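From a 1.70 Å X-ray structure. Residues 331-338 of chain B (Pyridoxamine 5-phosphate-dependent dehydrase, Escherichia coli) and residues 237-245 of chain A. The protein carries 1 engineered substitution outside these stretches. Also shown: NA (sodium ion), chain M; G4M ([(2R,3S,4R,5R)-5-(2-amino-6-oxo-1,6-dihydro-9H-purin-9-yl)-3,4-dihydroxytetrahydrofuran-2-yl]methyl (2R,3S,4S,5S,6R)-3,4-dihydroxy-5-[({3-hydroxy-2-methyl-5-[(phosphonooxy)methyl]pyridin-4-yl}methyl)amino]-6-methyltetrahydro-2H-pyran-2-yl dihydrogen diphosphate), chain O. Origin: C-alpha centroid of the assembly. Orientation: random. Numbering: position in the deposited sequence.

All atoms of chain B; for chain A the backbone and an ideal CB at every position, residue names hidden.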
ATOM      1  N   GLU B 331     -10.004   2.955  27.854  1.00 10.75           N
ATOM      2  CA  GLU B 331      -9.291   3.526  26.717  1.00  1.88           C
ATOM      3  C   GLU B 331     -10.293   4.381  25.924  1.00 16.29           C
ATOM      4  O   GLU B 331     -11.442   4.004  25.755  1.00 13.43           O
ATOM      5  CB  GLU B 331      -8.716   2.422  25.823  1.00 12.87           C
ATOM      6  CG  GLU B 331      -7.728   2.941  24.798  1.00 25.67           C
ATOM      7  CD  GLU B 331      -6.994   1.838  24.083  1.00 99.89           C
ATOM      8  OE1 GLU B 331      -7.462   0.694  24.221  1.00 12.60           O
ATOM      9  OE2 GLU B 331      -5.976   2.101  23.387  1.00 22.32           O
ATOM     10  N   CYS B 332      -9.863   5.534  25.434  1.00  8.24           N
ATOM     11  CA  CYS B 332     -10.759   6.346  24.627  1.00  4.43           C
ATOM     12  C   CYS B 332     -10.046   7.028  23.467  1.00 18.62           C
ATOM     13  O   CYS B 332      -8.810   6.993  23.384  1.00 21.56           O
ATOM     14  CB  CYS B 332     -11.538   7.307  25.506  1.00 13.39           C
ATOM     15  SG  CYS B 332     -10.456   8.624  26.100  1.00 15.12           S
ATOM     16  N   ARG B 333     -10.814   7.597  22.539  1.00 11.04           N
ATOM     17  CA  ARG B 333     -10.261   8.215  21.333  1.00  7.53           C
ATOM     18  C   ARG B 333     -11.151   9.421  20.972  1.00  7.16           C
ATOM     19  O   ARG B 333     -12.323   9.433  21.296  1.00 12.15           O
ATOM     20  CB  ARG B 333     -10.435   7.237  20.137  1.00 10.42           C
ATOM     21  CG  ARG B 333      -9.578   5.964  20.079  1.00  6.45           C
ATOM     22  CD  ARG B 333      -8.111   6.326  19.844  1.00 17.40           C
ATOM     23  NE  ARG B 333      -7.233   5.163  19.728  1.00 15.40           N
ATOM     24  CZ  ARG B 333      -6.608   4.623  20.763  1.00 24.93           C
ATOM     25  NH1 ARG B 333      -5.823   3.559  20.572  1.00 15.02           N
ATOM     26  NH2 ARG B 333      -6.806   5.152  21.987  1.00 18.23           N
ATOM     27  N   PRO B 334     -10.644  10.369  20.194  1.00 10.42           N
ATOM     28  CA  PRO B 334     -11.531  11.426  19.685  1.00 12.08           C
ATOM     29  C   PRO B 334     -12.413  10.691  18.661  1.00 32.06           C
ATOM     30  O   PRO B 334     -12.122   9.565  18.265  1.00 10.43           O
ATOM     31  CB  PRO B 334     -10.595  12.332  18.874  1.00 13.78           C
ATOM     32  CG  PRO B 334      -9.256  12.001  19.273  1.00 15.23           C
ATOM     33  CD  PRO B 334      -9.227  10.610  19.873  1.00 17.35           C
ATOM     34  N   ILE B 335     -13.469  11.329  18.173  1.00 13.59           N
ATOM     35  CA  ILE B 335     -14.286  10.669  17.145  1.00 12.16           C
ATOM     36  C   ILE B 335     -13.544  10.776  15.817  1.00 16.85           C
ATOM     37  O   ILE B 335     -13.714  11.735  15.066  1.00 14.46           O
ATOM     38  CB  ILE B 335     -15.733  11.251  17.087  1.00 12.16           C
ATOM     39  CG1 ILE B 335     -16.392  11.018  18.443  1.00  2.03           C
ATOM     40  CG2 ILE B 335     -16.624  10.475  16.079  1.00  9.21           C
ATOM     41  CD1 ILE B 335     -17.821  11.507  18.435  1.00  4.46           C
ATOM     42  N   VAL B 336     -12.664   9.806  15.571  1.00 19.21           N
ATOM     43  CA  VAL B 336     -11.837   9.759  14.376  1.00  2.87           C
ATOM     44  C   VAL B 336     -11.138  11.058  13.984  1.00 15.32           C
ATOM     45  O   VAL B 336     -10.488  11.628  14.852  1.00  8.05           O
ATOM     46  CB  VAL B 336     -12.510   9.013  13.200  1.00 15.79           C
ATOM     47  CG1 VAL B 336     -12.531   7.524  13.576  1.00 13.65           C
ATOM     48  CG2 VAL B 336     -13.977   9.489  13.006  1.00 13.80           C
ATOM     49  N   THR B 337     -11.302  11.564  12.747  1.00 10.66           N
ATOM     50  CA  THR B 337     -10.624  12.839  12.363  1.00  7.10           C
ATOM     51  C   THR B 337     -11.151  14.068  13.141  1.00 20.87           C
ATOM     52  O   THR B 337     -10.524  15.138  13.142  1.00 14.46           O
ATOM     53  CB  THR B 337     -10.909  13.200  10.884  1.00 25.34           C
ATOM     54  OG1 THR B 337     -12.331  13.184  10.665  1.00 20.84           O
ATOM     55  CG2 THR B 337     -10.239  12.219   9.924  1.00 10.57           C
ATOM     56  N   GLY B 338     -12.333  13.941  13.746  1.00 12.58           N
ATOM     57  CA  GLY B 338     -12.997  15.079  14.373  1.00  7.20           C
ATOM     58  C   GLY B 338     -13.354  15.932  13.164  1.00 14.05           C
ATOM     59  O   GLY B 338     -13.603  15.395  12.069  1.00 12.33           O
TER
ATOM     60  N   UNK A 237      -1.618  12.385  25.144  1.00 26.41           N
ATOM     61  CA  UNK A 237      -1.906  11.236  24.313  1.00 25.89           C
ATOM     62  C   UNK A 237      -3.187  11.392  23.451  1.00 22.31           C
ATOM     63  O   UNK A 237      -3.202  11.009  22.290  1.00 21.86           O
ATOM     64  CB  UNK A 237      -2.032  10.001  25.207  1.00 25.89           C
ATOM     65  N   UNK A 238      -4.283  11.893  24.015  1.00 36.29           N
ATOM     66  CA  UNK A 238      -5.548  12.027  23.279  1.00 27.67           C
ATOM     67  C   UNK A 238      -5.372  12.989  22.125  1.00 16.21           C
ATOM     68  O   UNK A 238      -6.149  13.013  21.179  1.00 18.57           O
ATOM     69  CB  UNK A 238      -6.673  12.505  24.199  1.00 27.67           C
ATOM     70  N   UNK A 239      -4.408  13.881  22.298  1.00 15.96           N
ATOM     71  CA  UNK A 239      -4.130  14.965  21.364  1.00 24.58           C
ATOM     72  C   UNK A 239      -3.257  14.454  20.205  1.00 21.43           C
ATOM     73  O   UNK A 239      -3.337  14.917  19.064  1.00 20.12           O
ATOM     74  CB  UNK A 239      -3.444  16.128  22.084  1.00 24.58           C
ATOM     75  N   UNK A 240      -2.459  13.440  20.488  1.00 12.26           N
ATOM     76  CA  UNK A 240      -1.601  12.940  19.446  1.00  6.24           C
ATOM     77  C   UNK A 240      -2.017  11.542  18.959  1.00 19.24           C
ATOM     78  O   UNK A 240      -1.197  10.819  18.417  1.00 13.04           O
ATOM     79  CB  UNK A 240      -0.155  12.915  19.947  1.00  6.24           C
ATOM     80  N   UNK A 241      -3.255  11.117  19.197  1.00 13.00           N
ATOM     81  CA  UNK A 241      -3.608   9.735  18.822  1.00 14.25           C
ATOM     82  C   UNK A 241      -4.126   9.675  17.405  1.00 13.60           C
ATOM     83  O   UNK A 241      -3.597   8.928  16.602  1.00 14.77           O
ATOM     84  CB  UNK A 241      -4.655   9.161  19.779  1.00 14.25           C
ATOM     85  N   UNK A 242      -5.077  10.558  17.080  1.00  9.60           N
ATOM     86  CA  UNK A 242      -5.574  10.703  15.707  1.00 16.49           C
ATOM     87  C   UNK A 242      -5.227  12.105  15.140  1.00 11.82           C
ATOM     88  O   UNK A 242      -6.110  12.824  14.690  1.00 14.74           O
ATOM     89  CB  UNK A 242      -7.086  10.474  15.670  1.00 16.49           C
ATOM     90  N   UNK A 243      -3.965  12.507  15.177  1.00 13.92           N
ATOM     91  CA  UNK A 243      -3.563  13.810  14.645  1.00 14.03           C
ATOM     92  C   UNK A 243      -2.965  13.601  13.234  1.00 20.53           C
ATOM     93  O   UNK A 243      -1.931  12.957  13.082  1.00 12.46           O
ATOM     94  CB  UNK A 243      -2.558  14.493  15.575  1.00 14.03           C
ATOM     95  N   UNK A 244      -3.650  14.091  12.200  1.00  7.99           N
ATOM     96  CA  UNK A 244      -3.220  13.863  10.810  1.00  9.82           C
ATOM     97  C   UNK A 244      -2.558  15.114  10.220  1.00  5.00           C
ATOM     98  O   UNK A 244      -3.171  16.180  10.220  1.00 16.84           O
ATOM     99  CB  UNK A 244      -4.414  13.450   9.947  1.00  9.82           C
ATOM    100  N   UNK A 245      -1.365  14.961   9.665  1.00 10.84           N
ATOM    101  CA  UNK A 245      -0.577  16.104   9.258  1.00  6.85           C
ATOM    102  C   UNK A 245       0.003  16.140   7.865  1.00 15.44           C
ATOM    103  O   UNK A 245       0.501  17.176   7.442  1.00 15.31           O
ATOM    104  CB  UNK A 245       0.586  16.245  10.242  1.00  6.85           C
TER
HETATM  105 NA    NA M 668      -3.512  18.419  11.045  1.00 14.62          NA
HETATM  106  OP3 G4M O 500      -6.924   1.113   9.146  1.00  7.62           O
HETATM  107  PL  G4M O 500      -7.274   0.787   7.635  1.00 10.56           P
HETATM  108  OP1 G4M O 500      -6.128   1.288   6.600  1.00  6.35           O
HETATM  109  OP2 G4M O 500      -7.471  -0.800   7.476  1.00  3.48           O
HETATM  110  OP4 G4M O 500      -8.725   1.438   7.281  1.00  8.31           O
HETATM  111  C5B G4M O 500      -8.547   2.815   7.109  1.00  5.88           C
HETATM  112  C5L G4M O 500      -9.860   3.459   7.346  1.00  5.70           C
HETATM  113  C6L G4M O 500     -10.588   3.931   6.262  1.00 17.07           C
HETATM  114  N1L G4M O 500     -11.724   4.558   6.464  1.00 14.36           N
HETATM  115  C2L G4M O 500     -12.233   4.770   7.659  1.00 10.40           C
HETATM  116  C2A G4M O 500     -13.517   5.550   7.813  1.00  7.59           C
HETATM  117  C3L G4M O 500     -11.605   4.300   8.809  1.00 14.71           C
HETATM  118  O3L G4M O 500     -12.143   4.611  10.008  1.00  8.76           O
HETATM  119  C4L G4M O 500     -10.377   3.584   8.643  1.00 10.48           C
HETATM  120  C4A G4M O 500      -9.655   3.090   9.739  1.00  7.30           C
HETATM  121  N4A G4M O 500     -10.061   3.357  10.944  1.00 12.08           N
HETATM  122  C4G G4M O 500      -9.387   2.763  12.043  1.00  9.47           C
HETATM  123  C5G G4M O 500      -9.387   3.667  13.253  1.00 25.21           C
HETATM  124  C6G G4M O 500     -10.800   4.172  13.549  1.00  8.42           C
HETATM  125  O5G G4M O 500      -9.021   2.763  14.290  1.00 12.38           O
HETATM  126  C3G G4M O 500      -7.915   2.460  11.714  1.00 15.33           C
HETATM  127  O3G G4M O 500      -7.802   1.057  11.505  1.00 21.39           O
HETATM  128  C2G G4M O 500      -7.019   2.844  12.927  1.00  5.78           C
HETATM  129  O2G G4M O 500      -5.718   2.255  12.836  1.00 18.11           O
HETATM  130  C1G G4M O 500      -7.651   2.392  14.223  1.00 12.17           C
HETATM  131  O1G G4M O 500      -7.046   3.179  15.240  1.00 10.75           O
HETATM  132  P2  G4M O 500      -6.720   2.510  16.645  1.00 15.44           P
HETATM  133  O3P G4M O 500      -8.008   1.689  17.177  1.00 18.10           O
HETATM  134  O4P G4M O 500      -6.499   3.709  17.714  1.00 17.39           O
HETATM  135  OPP G4M O 500      -5.437   1.589  16.317  1.00 22.70           O
HETATM  136  P   G4M O 500      -4.714   1.010  17.630  1.00 14.00           P
HETATM  137  O1P G4M O 500      -4.252   2.028  18.798  1.00 13.86           O
HETATM  138  O2P G4M O 500      -3.427   0.359  16.955  1.00 14.27           O
HETATM  139  O5' G4M O 500      -5.489  -0.273  18.132  1.00  9.42           O
HETATM  140  C5' G4M O 500      -6.467   0.064  19.094  1.00 17.78           C
HETATM  141  C4' G4M O 500      -6.258  -0.852  20.289  1.00 17.18           C
HETATM  142  O4' G4M O 500      -5.973  -2.205  19.821  1.00 31.59           O
HETATM  143  C3' G4M O 500      -5.017  -0.401  21.092  1.00 99.89           C
HETATM  144  O3' G4M O 500      -5.276  -0.730  22.449  1.00 29.71           O
HETATM  145  C2' G4M O 500      -3.878  -1.257  20.497  1.00 25.45           C
HETATM  146  O2' G4M O 500      -2.891  -1.476  21.512  1.00 19.36           O
HETATM  147  C1' G4M O 500      -4.633  -2.554  20.239  1.00 18.28           C
HETATM  148  N9  G4M O 500      -3.974  -3.367  19.211  1.00 29.26           N
HETATM  149  C8  G4M O 500      -3.841  -3.036  17.900  1.00 19.11           C
HETATM  150  N7  G4M O 500      -3.235  -4.034  17.288  1.00 16.21           N
HETATM  151  C4  G4M O 500      -3.451  -4.619  19.412  1.00 33.76           C
HETATM  152  C5  G4M O 500      -2.967  -5.062  18.158  1.00 10.62           C
HETATM  153  C6  G4M O 500      -2.369  -6.370  18.062  1.00  8.90           C
HETATM  154  O6  G4M O 500      -1.934  -6.836  17.021  1.00 17.18           O
HETATM  155  N3  G4M O 500      -3.330  -5.405  20.486  1.00 34.97           N
HETATM  156  C2  G4M O 500      -2.761  -6.595  20.384  1.00 22.06           C
HETATM  157  N1  G4M O 500      -2.281  -7.093  19.199  1.00 19.96           N
HETATM  158  N2  G4M O 500      -2.635  -7.365  21.498  1.00  7.92           N

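At position 237 the phi/psi angles are helical, without the regular hydrogen bonds of a helix, CA-to-CB points sideways, and the ideal CB has no atom of the chain B stretch close by. The stretch sets no demand, and a polar side chain would do as well as any. The deposited residue is Gln237(A), which makes no contact with the stretch.

Position 238 also has helical phi/psi angles and a sideways CA-to-CB bond, but its CB lies 5.4 Å from CD of Pro334(B), with the sulfur of Cys332(B) and the backbone of Arg333(B) farther along. That surface is largely apolar and would be more fully covered by a long aliphatic or an aromatic side chain. The residue is Phe238(A), with chi1 t, whose ring extends across the start of the chain B segment. CD of Pro334(B) sits over one face, 4.0 Å from the centroid of the Phe238(A) ring and 17° off its normal, a CH-pi contact. CE1 of Phe238(A) approaches the carbonyl carbon C of Arg333(B) to 3.4 Å, and CD1 of Phe238(A) lies 4.0 Å from SG of Cys332(B).

Positions 239 and 240 have no atom of the chain B stretch near their CB; the first points away and the second is out of reach. Many side chains, charged ones included, would fit. They are Glu239(A) and Glu240(A), whose carboxylates lie near the side chain at 243.

Position 241 points toward the stretch, its CB 4.5 Å from CD of Arg333(B) and 4.8 Å from CD of Pro334(B). A small residue such as alanine, serine or cysteine fits directly, and a side chain bearing an acceptor is also plausible near the guanidinium. Ser241(A) occupies it, with OG 3.3 Å from CD of Arg333(B). This hydroxyl is buried by the contact and finds no hydrogen-bonding partner in the model.

Position 242 points toward the stretch as well. Its CB is 3.7 Å from O of Val336(B) and 4.5 Å from CG of Pro334(B), while the aliphatic part of Arg333(B) and CG1 of Val336(B) lie beyond. A sizeable apolar side chain, leucine, methionine or an aromatic, would suit it. It is Phe242(A), chi1 m. CD2 of Phe242(A) lies 3.4 Å from O of Val336(B), CE2 of Phe242(A) is 4.2 Å from CG1 of Val336(B), and CZ of Phe242(A) meets CD of Arg333(B) at 3.5 Å. The ring also approaches the ligand, with CE1 of Phe242(A) 3.6 Å from O4P of G4M, the oxygen to which NE of Arg333(B) donates a hydrogen bond.

Position 243 points away from the stretch, where a long polar residue is acceptable. NZ of Lys243(A) forms a salt bridge with OE2 of Glu239(A) at 3.2 Å, a weak hydrogen bond; the bridge to Glu240(A) is less surely placed in the model.

Position 244 points toward the stretch from a greater distance, and a side chain of leucine size or larger, aliphatic or aromatic, could reach CG2 of Thr337(B). In Phe244(A), CE1 lies 3.8 Å from CG2 of Thr337(B), while O of Phe244(A) binds the sodium ion NA at 2.4 Å.

Position 245 is out of reach, leaving the choice open; it is Val245(A).

Chain A (237-245) QFEESFKFV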
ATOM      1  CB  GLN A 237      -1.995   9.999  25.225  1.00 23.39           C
ATOM      2  CG  GLN A 237      -1.208   8.763  24.781  1.00 99.89           C
ATOM      3  CD  GLN A 237      -1.540   7.531  25.628  1.00 99.89           C
ATOM      4  OE1 GLN A 237      -1.971   6.494  25.108  1.00 99.89           O
ATOM      5  NE2 GLN A 237      -1.353   7.648  26.945  1.00 99.89           N
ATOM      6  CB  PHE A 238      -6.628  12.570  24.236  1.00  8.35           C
ATOM      7  CG  PHE A 238      -8.025  12.587  23.686  1.00  8.14           C
ATOM      8  CD1 PHE A 238      -8.883  11.504  23.857  1.00 11.69           C
ATOM      9  CD2 PHE A 238      -8.528  13.732  23.094  1.00 10.53           C
ATOM     10  CE1 PHE A 238     -10.226  11.564  23.427  1.00 10.09           C
ATOM     11  CE2 PHE A 238      -9.870  13.795  22.646  1.00 19.55           C
ATOM     12  CZ  PHE A 238     -10.719  12.694  22.826  1.00 15.54           C
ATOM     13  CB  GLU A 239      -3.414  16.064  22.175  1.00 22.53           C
ATOM     14  CG  GLU A 239      -2.659  17.070  21.381  1.00 99.89           C
ATOM     15  CD  GLU A 239      -3.609  17.916  20.606  1.00 99.89           C
ATOM     16  OE1 GLU A 239      -4.831  17.703  20.776  1.00 53.44           O
ATOM     17  OE2 GLU A 239      -3.130  18.754  19.818  1.00 47.27           O
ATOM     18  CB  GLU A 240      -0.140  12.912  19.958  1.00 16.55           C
ATOM     19  CG  GLU A 240       0.463  14.275  20.311  1.00 10.78           C
ATOM     20  CD  GLU A 240       0.821  15.103  19.086  1.00  9.35           C
ATOM     21  OE1 GLU A 240       1.078  14.499  18.034  1.00 12.39           O
ATOM     22  OE2 GLU A 240       0.815  16.358  19.146  1.00 16.55           O
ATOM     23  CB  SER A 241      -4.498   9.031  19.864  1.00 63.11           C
ATOM     24  OG  SER A 241      -5.774   8.645  19.388  1.00 41.38           O
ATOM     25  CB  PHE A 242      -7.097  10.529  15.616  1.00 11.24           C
ATOM     26  CG  PHE A 242      -7.595   9.138  15.877  1.00 18.09           C
ATOM     27  CD1 PHE A 242      -6.752   8.032  15.776  1.00 38.47           C
ATOM     28  CD2 PHE A 242      -8.942   8.940  16.205  1.00 13.14           C
ATOM     29  CE1 PHE A 242      -7.242   6.746  16.019  1.00 18.19           C
ATOM     30  CE2 PHE A 242      -9.446   7.666  16.430  1.00  4.82           C
ATOM     31  CZ  PHE A 242      -8.588   6.559  16.360  1.00 24.22           C
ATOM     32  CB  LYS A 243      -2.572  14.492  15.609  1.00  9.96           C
ATOM     33  CG  LYS A 243      -1.817  15.692  15.030  1.00 10.75           C
ATOM     34  CD  LYS A 243      -1.727  16.848  16.034  1.00 27.61           C
ATOM     35  CE  LYS A 243      -0.414  17.050  16.759  1.00 99.89           C
ATOM     36  NZ  LYS A 243      -0.633  17.968  17.956  1.00 14.34           N
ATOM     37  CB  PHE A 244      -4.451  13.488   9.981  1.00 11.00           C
ATOM     38  CG  PHE A 244      -5.179  12.278  10.515  1.00  6.74           C
ATOM     39  CD1 PHE A 244      -6.337  12.424  11.252  1.00  8.96           C
ATOM     40  CD2 PHE A 244      -4.593  11.022  10.470  1.00 10.27           C
ATOM     41  CE1 PHE A 244      -7.002  11.301  11.765  1.00 27.73           C
ATOM     42  CE2 PHE A 244      -5.239   9.895  11.003  1.00 13.53           C
ATOM     43  CZ  PHE A 244      -6.455  10.034  11.610  1.00  9.98           C
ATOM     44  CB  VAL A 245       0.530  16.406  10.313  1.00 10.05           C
ATOM     45  CG1 VAL A 245      -0.112  16.685  11.679  1.00 14.35           C
ATOM     46  CG2 VAL A 245       1.533  15.228  10.455  1.00 10.94           C
TER
HETATM   47  O   HOH W   1      -4.262  20.665  11.717  1.00 33.57           O
HETATM   48  O   HOH W   2      -3.585  18.587  13.383  1.00 23.73           O
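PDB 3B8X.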